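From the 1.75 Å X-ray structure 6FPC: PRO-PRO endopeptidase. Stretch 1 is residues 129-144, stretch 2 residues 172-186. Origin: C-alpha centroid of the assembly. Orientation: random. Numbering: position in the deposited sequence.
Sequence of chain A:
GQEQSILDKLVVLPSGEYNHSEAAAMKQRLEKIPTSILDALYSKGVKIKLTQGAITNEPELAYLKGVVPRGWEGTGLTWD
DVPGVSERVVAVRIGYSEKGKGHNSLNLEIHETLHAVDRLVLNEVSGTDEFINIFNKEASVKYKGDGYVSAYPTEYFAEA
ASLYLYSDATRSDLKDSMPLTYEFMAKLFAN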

ATOM      1  N   ASP A 129      -2.346  20.775   3.257  1.00 31.77           N
ATOM      2  CA  ASP A 129      -2.683  21.328   4.582  1.00 31.89           C
ATOM      3  C   ASP A 129      -3.918  20.681   5.187  1.00 33.75           C
ATOM      4  O   ASP A 129      -3.937  20.425   6.392  1.00 32.18           O
ATOM      5  CB  ASP A 129      -2.856  22.858   4.528  1.00 35.20           C
ATOM      6  CG  ASP A 129      -1.646  23.620   4.027  1.00 48.72           C
ATOM      7  OD1 ASP A 129      -0.506  23.205   4.343  1.00 48.79           O
ATOM      8  OD2 ASP A 129      -1.836  24.640   3.332  1.00 58.73           O
ATOM      9  N   GLU A 130      -4.929  20.377   4.338  1.00 30.21           N
ATOM     10  CA  GLU A 130      -6.178  19.748   4.735  1.00 30.26           C
ATOM     11  C   GLU A 130      -5.907  18.362   5.318  1.00 32.11           C
ATOM     12  O   GLU A 130      -6.431  18.045   6.385  1.00 32.46           O
ATOM     13  CB  GLU A 130      -7.152  19.635   3.545  1.00 32.76           C
ATOM     14  CG  GLU A 130      -8.528  19.112   3.942  1.00 41.89           C
ATOM     15  CD  GLU A 130      -9.478  18.661   2.845  1.00 60.98           C
ATOM     16  OE1 GLU A 130      -9.034  18.472   1.688  1.00 53.73           O
ATOM     17  OE2 GLU A 130     -10.679  18.480   3.155  1.00 51.48           O
ATOM     18  N   PHE A 131      -5.116  17.537   4.603  1.00 25.99           N
ATOM     19  CA  PHE A 131      -4.823  16.187   5.087  1.00 23.61           C
ATOM     20  C   PHE A 131      -3.918  16.227   6.313  1.00 28.09           C
ATOM     21  O   PHE A 131      -4.152  15.458   7.243  1.00 26.58           O
ATOM     22  CB  PHE A 131      -4.311  15.232   4.004  1.00 23.01           C
ATOM     23  CG  PHE A 131      -4.389  13.782   4.474  1.00 23.11           C
ATOM     24  CD1 PHE A 131      -5.614  13.130   4.575  1.00 27.69           C
ATOM     25  CD2 PHE A 131      -3.251  13.110   4.902  1.00 24.49           C
ATOM     26  CE1 PHE A 131      -5.691  11.805   5.035  1.00 28.50           C
ATOM     27  CE2 PHE A 131      -3.323  11.778   5.339  1.00 27.21           C
ATOM     28  CZ  PHE A 131      -4.543  11.148   5.429  1.00 27.55           C
ATOM     29  N   ILE A 132      -2.906  17.123   6.325  1.00 25.75           N
ATOM     30  CA  ILE A 132      -2.008  17.277   7.487  1.00 26.30           C
ATOM     31  C   ILE A 132      -2.819  17.574   8.761  1.00 29.65           C
ATOM     32  O   ILE A 132      -2.530  17.003   9.820  1.00 28.34           O
ATOM     33  CB  ILE A 132      -0.937  18.381   7.230  1.00 29.65           C
ATOM     34  CG1 ILE A 132       0.085  17.988   6.100  1.00 31.25           C
ATOM     35  CG2 ILE A 132      -0.214  18.828   8.528  1.00 30.92           C
ATOM     36  CD1 ILE A 132       0.881  16.839   6.261  1.00 40.54           C
ATOM     37  N   ASN A 133      -3.803  18.488   8.652  1.00 28.69           N
ATOM     38  CA  ASN A 133      -4.686  18.850   9.752  1.00 28.78           C
ATOM     39  C   ASN A 133      -5.438  17.588  10.272  1.00 31.42           C
ATOM     40  O   ASN A 133      -5.484  17.361  11.479  1.00 29.74           O
ATOM     41  CB  ASN A 133      -5.670  19.960   9.333  1.00 32.40           C
ATOM     42  CG  ASN A 133      -6.669  20.304  10.420  1.00 64.09           C
ATOM     43  OD1 ASN A 133      -6.329  20.898  11.452  1.00 58.75           O
ATOM     44  ND2 ASN A 133      -7.918  19.907  10.225  1.00 59.60           N
ATOM     45  N   ILE A 134      -5.977  16.763   9.348  1.00 27.40           N
ATOM     46  CA  ILE A 134      -6.686  15.531   9.681  1.00 26.72           C
ATOM     47  C   ILE A 134      -5.731  14.530  10.389  1.00 28.56           C
ATOM     48  O   ILE A 134      -6.075  13.964  11.440  1.00 28.54           O
ATOM     49  CB  ILE A 134      -7.354  14.931   8.420  1.00 29.18           C
ATOM     50  CG1 ILE A 134      -8.544  15.800   7.960  1.00 28.99           C
ATOM     51  CG2 ILE A 134      -7.828  13.492   8.687  1.00 30.27           C
ATOM     52  CD1 ILE A 134      -8.913  15.582   6.493  1.00 32.92           C
ATOM     53  N   PHE A 135      -4.540  14.342   9.809  1.00 23.74           N
ATOM     54  CA  PHE A 135      -3.494  13.464  10.331  1.00 23.33           C
ATOM     55  C   PHE A 135      -3.120  13.889  11.751  1.00 27.79           C
ATOM     56  O   PHE A 135      -3.066  13.043  12.623  1.00 27.09           O
ATOM     57  CB  PHE A 135      -2.273  13.514   9.394  1.00 23.82           C
ATOM     58  CG  PHE A 135      -0.970  13.048   9.998  1.00 24.12           C
ATOM     59  CD1 PHE A 135      -0.621  11.701   9.985  1.00 25.73           C
ATOM     60  CD2 PHE A 135      -0.067  13.964  10.543  1.00 26.60           C
ATOM     61  CE1 PHE A 135       0.609  11.269  10.505  1.00 25.18           C
ATOM     62  CE2 PHE A 135       1.167  13.536  11.049  1.00 28.14           C
ATOM     63  CZ  PHE A 135       1.481  12.184  11.056  1.00 25.84           C
ATOM     64  N   ASN A 136      -2.882  15.183  11.983  1.00 26.69           N
ATOM     65  CA  ASN A 136      -2.537  15.694  13.319  1.00 27.53           C
ATOM     66  C   ASN A 136      -3.618  15.447  14.364  1.00 31.83           C
ATOM     67  O   ASN A 136      -3.287  15.225  15.527  1.00 32.54           O
ATOM     68  CB  ASN A 136      -2.204  17.186  13.253  1.00 26.68           C
ATOM     69  CG  ASN A 136      -0.871  17.464  12.603  1.00 33.70           C
ATOM     70  OD1 ASN A 136       0.032  16.632  12.578  1.00 34.70           O
ATOM     71  ND2 ASN A 136      -0.710  18.644  12.072  1.00 35.14           N
ATOM     72  N   LYS A 137      -4.901  15.474  13.960  1.00 29.39           N
ATOM     73  CA  LYS A 137      -6.010  15.230  14.866  1.00 30.05           C
ATOM     74  C   LYS A 137      -6.307  13.735  15.103  1.00 32.17           C
ATOM     75  O   LYS A 137      -6.755  13.377  16.191  1.00 32.44           O
ATOM     76  CB  LYS A 137      -7.290  15.901  14.322  1.00 32.79           C
ATOM     77  CG  LYS A 137      -7.295  17.429  14.443  1.00 41.04           C
ATOM     78  CD  LYS A 137      -8.565  18.029  13.850  1.00 54.87           C
ATOM     79  CE  LYS A 137      -8.598  19.536  13.944  1.00 68.11           C
ATOM     80  N   GLU A 138      -6.164  12.876  14.065  1.00 27.43           N
ATOM     81  CA  GLU A 138      -6.660  11.501  14.135  1.00 27.29           C
ATOM     82  C   GLU A 138      -5.680  10.335  13.965  1.00 27.33           C
ATOM     83  O   GLU A 138      -6.060   9.218  14.329  1.00 28.64           O
ATOM     84  CB  GLU A 138      -7.786  11.332  13.097  1.00 29.42           C
ATOM     85  CG  GLU A 138      -8.974  12.233  13.391  1.00 38.68           C
ATOM     86  CD  GLU A 138     -10.198  12.071  12.518  1.00 45.47           C
ATOM     87  OE1 GLU A 138     -11.274  12.557  12.933  1.00 35.24           O
ATOM     88  OE2 GLU A 138     -10.090  11.474  11.422  1.00 34.82           O
ATOM     89  N   ALA A 139      -4.469  10.544  13.420  1.00 24.16           N
ATOM     90  CA  ALA A 139      -3.529   9.412  13.240  1.00 23.99           C
ATOM     91  C   ALA A 139      -3.175   8.690  14.556  1.00 29.40           C
ATOM     92  O   ALA A 139      -3.009   7.465  14.564  1.00 29.50           O
ATOM     93  CB  ALA A 139      -2.267   9.859  12.510  1.00 23.62           C
ATOM     94  N   SER A 140      -3.204   9.430  15.683  1.00 28.01           N
ATOM     95  CA  SER A 140      -2.892   8.901  17.014  1.00 28.91           C
ATOM     96  C   SER A 140      -3.908   7.886  17.560  1.00 32.30           C
ATOM     97  O   SER A 140      -3.513   7.058  18.371  1.00 33.09           O
ATOM     98  CB  SER A 140      -2.758  10.044  18.014  1.00 33.69           C
ATOM     99  OG  SER A 140      -3.917  10.866  17.977  1.00 44.62           O
ATOM    100  N   VAL A 141      -5.193   7.985  17.160  1.00 28.97           N
ATOM    101  CA  VAL A 141      -6.315   7.142  17.634  1.00 29.49           C
ATOM    102  C   VAL A 141      -5.954   5.638  17.640  1.00 33.87           C
ATOM    103  O   VAL A 141      -6.020   5.002  18.689  1.00 33.39           O
ATOM    104  CB  VAL A 141      -7.646   7.428  16.868  1.00 33.10           C
ATOM    105  CG1 VAL A 141      -8.764   6.473  17.316  1.00 33.98           C
ATOM    106  CG2 VAL A 141      -8.080   8.885  17.038  1.00 32.92           C
ATOM    107  N   LYS A 142      -5.562   5.090  16.479  1.00 27.93           N
ATOM    108  CA  LYS A 142      -5.209   3.680  16.357  1.00 27.05           C
ATOM    109  C   LYS A 142      -3.708   3.439  16.297  1.00 29.00           C
ATOM    110  O   LYS A 142      -3.281   2.305  16.517  1.00 27.85           O
ATOM    111  CB  LYS A 142      -5.816   3.094  15.074  1.00 27.97           C
ATOM    112  CG  LYS A 142      -7.340   3.114  15.021  1.00 31.13           C
ATOM    113  CD  LYS A 142      -7.835   2.326  13.816  1.00 36.40           C
ATOM    114  CE  LYS A 142      -9.340   2.255  13.715  1.00 46.07           C
ATOM    115  NZ  LYS A 142      -9.953   1.431  14.802  1.00 40.86           N
ATOM    116  N   TYR A 143      -2.909   4.461  15.921  1.00 25.39           N
ATOM    117  CA  TYR A 143      -1.510   4.199  15.637  1.00 24.79           C
ATOM    118  C   TYR A 143      -0.471   4.871  16.546  1.00 29.55           C
ATOM    119  O   TYR A 143       0.716   4.767  16.230  1.00 27.20           O
ATOM    120  CB  TYR A 143      -1.218   4.546  14.160  1.00 24.67           C
ATOM    121  CG  TYR A 143      -2.166   3.815  13.223  1.00 25.69           C
ATOM    122  CD1 TYR A 143      -1.943   2.484  12.871  1.00 26.66           C
ATOM    123  CD2 TYR A 143      -3.341   4.420  12.776  1.00 25.64           C
ATOM    124  CE1 TYR A 143      -2.855   1.785  12.077  1.00 28.44           C
ATOM    125  CE2 TYR A 143      -4.250   3.735  11.977  1.00 25.25           C
ATOM    126  CZ  TYR A 143      -4.000   2.422  11.622  1.00 30.68           C
ATOM    127  OH  TYR A 143      -4.921   1.745  10.856  1.00 34.81           O
ATOM    128  N   LYS A 144      -0.882   5.498  17.668  1.00 27.03           N
ATOM    129  CA  LYS A 144       0.088   6.162  18.555  1.00 27.22           C
ATOM    130  C   LYS A 144       1.263   5.260  18.927  1.00 29.23           C
ATOM    131  O   LYS A 144       1.070   4.073  19.187  1.00 26.84           O
ATOM    132  CB  LYS A 144      -0.572   6.755  19.822  1.00 29.59           C
ATOM    133  CG  LYS A 144      -1.230   5.735  20.762  1.00 35.93           C
ATOM    134  CD  LYS A 144      -1.982   6.415  21.921  1.00 47.98           C
ATOM    135  N   SER A 172     -16.627   1.107   8.430  1.00 30.04           N
ATOM    136  CA  SER A 172     -17.519   1.502   9.524  1.00 30.00           C
ATOM    137  C   SER A 172     -16.671   1.847  10.756  1.00 32.47           C
ATOM    138  O   SER A 172     -16.942   2.824  11.465  1.00 32.37           O
ATOM    139  CB  SER A 172     -18.477   0.362   9.851  1.00 34.11           C
ATOM    140  OG  SER A 172     -19.441   0.225   8.820  1.00 45.32           O
ATOM    141  N   ASP A 173     -15.638   1.030  10.992  1.00 28.81           N
ATOM    142  CA  ASP A 173     -14.680   1.202  12.077  1.00 28.72           C
ATOM    143  C   ASP A 173     -13.968   2.576  11.920  1.00 31.23           C
ATOM    144  O   ASP A 173     -13.943   3.362  12.866  1.00 31.42           O
ATOM    145  CB  ASP A 173     -13.689   0.042  12.043  1.00 31.42           C
ATOM    146  CG  ASP A 173     -12.423   0.247  12.852  1.00 49.56           C
ATOM    147  OD1 ASP A 173     -11.337  -0.087  12.337  1.00 53.09           O
ATOM    148  OD2 ASP A 173     -12.524   0.731  14.003  1.00 56.20           O
ATOM    149  N   LEU A 174     -13.466   2.875  10.704  1.00 29.03           N
ATOM    150  CA  LEU A 174     -12.843   4.155  10.349  1.00 26.83           C
ATOM    151  C   LEU A 174     -13.819   5.342  10.623  1.00 31.65           C
ATOM    152  O   LEU A 174     -13.437   6.320  11.283  1.00 30.35           O
ATOM    153  CB  LEU A 174     -12.440   4.122   8.860  1.00 25.82           C
ATOM    154  CG  LEU A 174     -11.760   5.394   8.300  1.00 28.55           C
ATOM    155  CD1 LEU A 174     -10.361   5.595   8.859  1.00 27.93           C
ATOM    156  CD2 LEU A 174     -11.717   5.366   6.818  1.00 27.43           C
ATOM    157  N   LYS A 175     -15.079   5.236  10.128  1.00 29.47           N
ATOM    158  CA  LYS A 175     -16.133   6.253  10.285  1.00 30.10           C
ATOM    159  C   LYS A 175     -16.338   6.630  11.755  1.00 37.08           C
ATOM    160  O   LYS A 175     -16.505   7.806  12.078  1.00 37.25           O
ATOM    161  CB  LYS A 175     -17.453   5.736   9.669  1.00 31.26           C
ATOM    162  CG  LYS A 175     -18.583   6.745   9.600  1.00 36.04           C
ATOM    163  CD  LYS A 175     -19.880   6.095   9.112  1.00 42.20           C
ATOM    164  CE  LYS A 175     -20.919   7.128   8.741  1.00 61.89           C
ATOM    165  N   ASP A 176     -16.322   5.621  12.632  1.00 34.99           N
ATOM    166  CA  ASP A 176     -16.525   5.788  14.058  1.00 36.32           C
ATOM    167  C   ASP A 176     -15.310   6.338  14.801  1.00 38.25           C
ATOM    168  O   ASP A 176     -15.483   7.167  15.695  1.00 38.51           O
ATOM    169  CB  ASP A 176     -16.953   4.442  14.682  1.00 38.64           C
ATOM    170  CG  ASP A 176     -17.563   4.588  16.060  1.00 58.62           C
ATOM    171  OD1 ASP A 176     -16.905   4.178  17.046  1.00 60.73           O
ATOM    172  OD2 ASP A 176     -18.691   5.133  16.157  1.00 67.27           O
ATOM    173  N   SER A 177     -14.102   5.818  14.481  1.00 33.26           N
ATOM    174  CA  SER A 177     -12.832   6.122  15.140  1.00 31.57           C
ATOM    175  C   SER A 177     -12.103   7.359  14.621  1.00 32.58           C
ATOM    176  O   SER A 177     -11.448   8.033  15.399  1.00 31.76           O
ATOM    177  CB  SER A 177     -11.880   4.936  15.027  1.00 33.92           C
ATOM    178  OG  SER A 177     -12.453   3.746  15.528  1.00 43.40           O
ATOM    179  N   MET A 178     -12.129   7.578  13.307  1.00 29.69           N
ATOM    180  CA  MET A 178     -11.441   8.684  12.633  1.00 28.83           C
ATOM    181  C   MET A 178     -12.441   9.346  11.654  1.00 30.55           C
ATOM    182  O   MET A 178     -12.279   9.206  10.433  1.00 28.04           O
ATOM    183  CB  MET A 178     -10.160   8.189  11.916  1.00 30.26           C
ATOM    184  CG  MET A 178      -9.093   7.640  12.865  1.00 33.17           C
ATOM    185  SD  MET A 178      -9.002   5.844  12.790  1.00 36.75           S
ATOM    186  CE  MET A 178      -7.910   5.679  11.499  1.00 31.21           C
ATOM    187  N   PRO A 179     -13.508  10.025  12.182  1.00 30.23           N
ATOM    188  CA  PRO A 179     -14.547  10.603  11.295  1.00 31.31           C
ATOM    189  C   PRO A 179     -14.050  11.646  10.291  1.00 33.57           C
ATOM    190  O   PRO A 179     -14.565  11.679   9.166  1.00 32.32           O
ATOM    191  CB  PRO A 179     -15.570  11.201  12.276  1.00 34.52           C
ATOM    192  CG  PRO A 179     -14.801  11.415  13.539  1.00 37.70           C
ATOM    193  CD  PRO A 179     -13.849  10.260  13.603  1.00 32.35           C
ATOM    194  N   LEU A 180     -13.058  12.482  10.667  1.00 29.94           N
ATOM    195  CA  LEU A 180     -12.563  13.456   9.690  1.00 30.50           C
ATOM    196  C   LEU A 180     -11.828  12.742   8.540  1.00 31.32           C
ATOM    197  O   LEU A 180     -11.968  13.154   7.390  1.00 29.98           O
ATOM    198  CB  LEU A 180     -11.694  14.561  10.312  1.00 31.01           C
ATOM    199  CG  LEU A 180     -12.373  15.451  11.351  1.00 38.28           C
ATOM    200  CD1 LEU A 180     -11.344  16.114  12.234  1.00 38.77           C
ATOM    201  CD2 LEU A 180     -13.296  16.504  10.695  1.00 40.46           C
ATOM    202  N   THR A 181     -11.115  11.627   8.847  1.00 27.60           N
ATOM    203  CA  THR A 181     -10.384  10.841   7.838  1.00 25.94           C
ATOM    204  C   THR A 181     -11.394  10.127   6.960  1.00 28.79           C
ATOM    205  O   THR A 181     -11.201  10.079   5.744  1.00 28.28           O
ATOM    206  CB  THR A 181      -9.384   9.857   8.479  1.00 26.71           C
ATOM    207  OG1 THR A 181      -8.585  10.554   9.425  1.00 26.35           O
ATOM    208  CG2 THR A 181      -8.433   9.224   7.452  1.00 21.22           C
ATOM    209  N   TYR A 182     -12.454   9.551   7.572  1.00 25.86           N
ATOM    210  CA  TYR A 182     -13.510   8.859   6.823  1.00 27.59           C
ATOM    211  C   TYR A 182     -14.159   9.819   5.781  1.00 30.10           C
ATOM    212  O   TYR A 182     -14.345   9.434   4.631  1.00 28.80           O
ATOM    213  CB  TYR A 182     -14.568   8.265   7.780  1.00 30.85           C
ATOM    214  CG  TYR A 182     -15.836   7.829   7.080  1.00 32.89           C
ATOM    215  CD1 TYR A 182     -16.910   8.703   6.934  1.00 35.59           C
ATOM    216  CD2 TYR A 182     -15.940   6.563   6.506  1.00 33.98           C
ATOM    217  CE1 TYR A 182     -18.061   8.327   6.241  1.00 38.08           C
ATOM    218  CE2 TYR A 182     -17.094   6.171   5.822  1.00 35.51           C
ATOM    219  CZ  TYR A 182     -18.153   7.056   5.697  1.00 44.39           C
ATOM    220  OH  TYR A 182     -19.298   6.678   5.046  1.00 50.00           O
ATOM    221  N   GLU A 183     -14.509  11.041   6.206  1.00 29.20           N
ATOM    222  CA  GLU A 183     -15.112  12.100   5.382  1.00 30.19           C
ATOM    223  C   GLU A 183     -14.207  12.446   4.175  1.00 33.39           C
ATOM    224  O   GLU A 183     -14.671  12.475   3.031  1.00 31.64           O
ATOM    225  CB  GLU A 183     -15.351  13.339   6.249  1.00 32.08           C
ATOM    226  CG  GLU A 183     -16.017  14.486   5.505  1.00 45.56           C
ATOM    227  CD  GLU A 183     -16.306  15.716   6.348  1.00 70.03           C
ATOM    228  OE1 GLU A 183     -15.435  16.111   7.161  1.00 45.45           O
ATOM    229  OE2 GLU A 183     -17.407  16.291   6.182  1.00 68.68           O
ATOM    230  N   PHE A 184     -12.901  12.640   4.442  1.00 30.61           N
ATOM    231  CA  PHE A 184     -11.902  12.935   3.417  1.00 29.06           C
ATOM    232  C   PHE A 184     -11.829  11.778   2.406  1.00 32.24           C
ATOM    233  O   PHE A 184     -11.893  12.029   1.199  1.00 31.83           O
ATOM    234  CB  PHE A 184     -10.541  13.193   4.074  1.00 29.46           C
ATOM    235  CG  PHE A 184      -9.399  13.448   3.114  1.00 30.18           C
ATOM    236  CD1 PHE A 184      -9.072  14.741   2.726  1.00 33.56           C
ATOM    237  CD2 PHE A 184      -8.622  12.393   2.631  1.00 32.08           C
ATOM    238  CE1 PHE A 184      -8.009  14.976   1.841  1.00 33.99           C
ATOM    239  CE2 PHE A 184      -7.552  12.629   1.755  1.00 34.36           C
ATOM    240  CZ  PHE A 184      -7.248  13.919   1.380  1.00 32.32           C
ATOM    241  N   MET A 185     -11.731  10.515   2.897  1.00 29.38           N
ATOM    242  CA  MET A 185     -11.654   9.340   2.019  1.00 27.94           C
ATOM    243  C   MET A 185     -12.885   9.173   1.174  1.00 34.11           C
ATOM    244  O   MET A 185     -12.747   8.907  -0.021  1.00 34.89           O
ATOM    245  CB  MET A 185     -11.341   8.045   2.787  1.00 29.20           C
ATOM    246  CG  MET A 185      -9.962   8.046   3.443  1.00 30.55           C
ATOM    247  SD  MET A 185      -8.569   8.279   2.295  1.00 31.87           S
ATOM    248  CE  MET A 185      -7.201   8.417   3.462  1.00 28.38           C
ATOM    249  N   ALA A 186     -14.081   9.390   1.761  1.00 31.18           N
ATOM    250  CA  ALA A 186     -15.362   9.255   1.052  1.00 32.40           C
ATOM    251  C   ALA A 186     -15.452  10.270  -0.093  1.00 39.51           C
ATOM    252  O   ALA A 186     -15.893   9.936  -1.200  1.00 40.06           O
ATOM    253  CB  ALA A 186     -16.529   9.427   2.022  1.00 33.46           C
TER
HETATM  254  O   HOH W   1     -10.053   2.626  17.323  1.00 49.60           O

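Two helices run nearly antiparallel here: the axes of 129-138 and 179-186 cross at -149° and come within 9.4 Å. As stretch 1 advances, its partners therefore step backward through stretch 2, from Phe 184 through Leu 180 and Met 178 to Ser 177 and Asp 173. The contact buries 751 Å², counting both sides; Phe 131 and Ile 134 form an apolar patch, followed by polar contacts at Glu 138 and Lys 142.

Glu 130 opens the contact, its OE1 lying 3.6 Å from CE1 of Phe 184, near the ring plane, where the slightly positive ring hydrogens suit a carboxylate. The next residue, Phe 131, sets its CD1 over a face of the Phe 184 ring, 3.5 Å from CE2; the two rings meet obliquely, with planes at 47° and centroids 4.9 Å apart. CE1 of Phe 131 also reaches CE of Met 185, at 4.0 Å.

Ile 134 points toward the partner helix and fills the space among Leu 180, Thr 181 and Phe 184. Its CD1 lies 3.8 Å from CB of Phe 184, its CG1 4.1 Å from CB of Leu 180, and its CG2 3.1 Å from OG1 of Thr 181, a tight fit for a methyl against a hydroxyl. The aliphatic part of Lys 137 lies against Leu 180, CD to CD1 at 3.7 Å.

Glu 138 is the polar centre of the contact. Buried and extended at chi2, it carries its carboxylate to the first turn of helix 179-186, where the NH groups of Leu 180 and Thr 181 lack the backbone acceptors that residues further along a helix have. OE1 accepts from Leu 180 N at 2.9 Å; OE2 accepts from Thr 181 N at 2.8 Å and from Thr 181 OG1 at 2.7 Å. The rule to read here is that a buried carboxylate sits where the free NH groups of a helix's first turn, with a threonine hydroxyl, can meet both its oxygens.

Beyond this point Val 141 rests on the preceding turn, CG1 3.6 Å from O of Ser 177 and CB 4.3 Å from CG of Met 178. Lys 142 then lays its chain alongside Met 178, with Lys 142 CE 3.7 Å from Met 178 SD. It ends in a salt bridge: Lys 142 NZ to Asp 173 OD2 at 2.8 Å, with a weak second bond from NZ to OD1 at 3.2 Å. A water 2.8 Å from Lys 142 NZ accepts from it and also bonds Ser 177 OG at 3.2 Å. Tyr 143 closes the contact, its CE2 edge 4.2 Å from CE of Met 178.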